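Local structure of putative enoyl-CoA hydratase/isomerase (Acinetobacter baumannii, 3FDU) at residues L202-A205 with S206-T210. The protein probably acts on the acyl chain of coenzyme A thioesters as a hydratase or isomerase of the crotonase superfamily. The protein carries 4 engineered substitutions. Sequence-based numbering, arbitrary orientation.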
# COMPACT_ATOMS: atom_id res chain seq x y z
N LEU A 202 -8.75 -12.65 24.34
CA LEU A 202 -7.37 -13.03 23.94
C LEU A 202 -6.41 -12.37 24.91
O LEU A 202 -6.83 -11.48 25.64
CB LEU A 202 -7.05 -12.63 22.47
CG LEU A 202 -8.00 -13.30 21.44
CD1 LEU A 202 -7.86 -12.85 19.92
CD2 LEU A 202 -7.86 -14.81 21.50
N PRO A 203 -5.14 -12.83 24.96
CA PRO A 203 -4.21 -12.31 25.97
C PRO A 203 -3.86 -10.87 25.73
O PRO A 203 -3.48 -10.49 24.61
CB PRO A 203 -2.95 -13.17 25.78
CG PRO A 203 -3.46 -14.46 25.23
CD PRO A 203 -4.59 -14.01 24.28
N LEU A 204 -3.99 -10.06 26.78
CA LEU A 204 -3.65 -8.66 26.67
C LEU A 204 -2.21 -8.44 26.23
O LEU A 204 -1.91 -7.50 25.45
CB LEU A 204 -3.89 -7.91 28.00
CG LEU A 204 -3.38 -6.44 27.87
CD1 LEU A 204 -4.46 -5.35 28.18
CD2 LEU A 204 -2.17 -6.21 28.71
N ALA A 205 -1.29 -9.24 26.76
CA ALA A 205 0.12 -9.02 26.47
C ALA A 205 0.47 -9.29 25.01
O ALA A 205 1.29 -8.57 24.44
CB ALA A 205 1.05 -9.88 27.41
N SER A 206 -0.09 -10.36 24.44
CA SER A 206 0.07 -10.68 23.01
C SER A 206 -0.45 -9.54 22.11
O SER A 206 0.18 -9.15 21.11
CB SER A 206 -0.77 -11.91 22.66
OG SER A 206 -0.15 -13.12 23.08
N LEU A 207 -1.64 -9.05 22.45
CA LEU A 207 -2.23 -7.93 21.70
C LEU A 207 -1.41 -6.67 21.80
O LEU A 207 -1.15 -6.01 20.78
CB LEU A 207 -3.72 -7.70 22.10
CG LEU A 207 -4.69 -8.74 21.51
CD1 LEU A 207 -6.10 -8.66 22.15
CD2 LEU A 207 -4.83 -8.68 19.93
N LYS A 208 -0.99 -6.31 23.01
CA LYS A 208 -0.18 -5.13 23.21
C LYS A 208 1.15 -5.23 22.47
O LYS A 208 1.59 -4.29 21.83
CB LYS A 208 0.09 -4.98 24.71
CG LYS A 208 0.82 -3.73 25.13
CD LYS A 208 0.76 -3.58 26.68
CE LYS A 208 1.34 -2.26 27.14
NZ LYS A 208 2.51 -1.95 26.30
N GLN A 209 1.80 -6.39 22.58
CA GLN A 209 3.12 -6.55 21.94
C GLN A 209 3.02 -6.59 20.39
O GLN A 209 3.88 -6.12 19.68
CB GLN A 209 3.73 -7.86 22.43
CG GLN A 209 4.95 -8.20 21.68
CD GLN A 209 6.06 -7.29 22.08
OE1 GLN A 209 6.69 -7.52 23.14
NE2 GLN A 209 6.30 -6.24 21.29
N THR A 210 1.96 -7.19 19.88
CA THR A 210 1.80 -7.31 18.44
C THR A 210 1.57 -5.92 17.83
O THR A 210 2.17 -5.55 16.81
CB THR A 210 0.58 -8.18 18.14
OG1 THR A 210 0.82 -9.50 18.66
CG2 THR A 210 0.31 -8.24 16.62
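Ser206 O is gripped twice by Thr210, one turn further along the helix. Thr210 N donates to Ser206 O at 2.9 Å, and the hydroxyl Thr210 OG1 donates to the same Ser206 O at 2.6 Å. The two donors come from opposite faces of the carbonyl plane. With chi1 at -63° the hydroxyl of Thr210 turns back toward the preceding turn, and its bond to Ser206 O holds that rotation. The opening turn of the helix is tied by three more i to i+4 bonds. Pro203 is the N-cap residue, and its O accepts from Leu207 N at 3.2 Å in a nearly straight bond, 169° at the hydrogen. Leu204 O takes Lys208 N, and Ala205 O takes Gln209 N, at 2.9 Å each. This is the start of helix 204-214, at the periphery of a crotonase-like chain whose assembly holds three protein chains. A second subunit packs against this turn. Ser206 is buried, and its OG is satisfied there by a hydrogen bond with Leu141 O of that neighbouring subunit. Phe165 of the same neighbour packs on Leu202, and its Val137 packs on Pro203. The proline ring lies beside the serine, with Pro203 CB 3.9 Å from Ser206 OG. Leu207 extends its side chain back toward the residues before the helix. Its CG lies anti to the carbonyl carbon (chi1 -75°), and the CD1 branch meets Leu202 CB at 4.1 Å. This apolar touch joins the loop residue to the first turn. Lys208 starts close to the backbone, with Lys208 CB 3.3 Å from Leu204 O. Its chain then runs outward, and the residue is exposed to solvent.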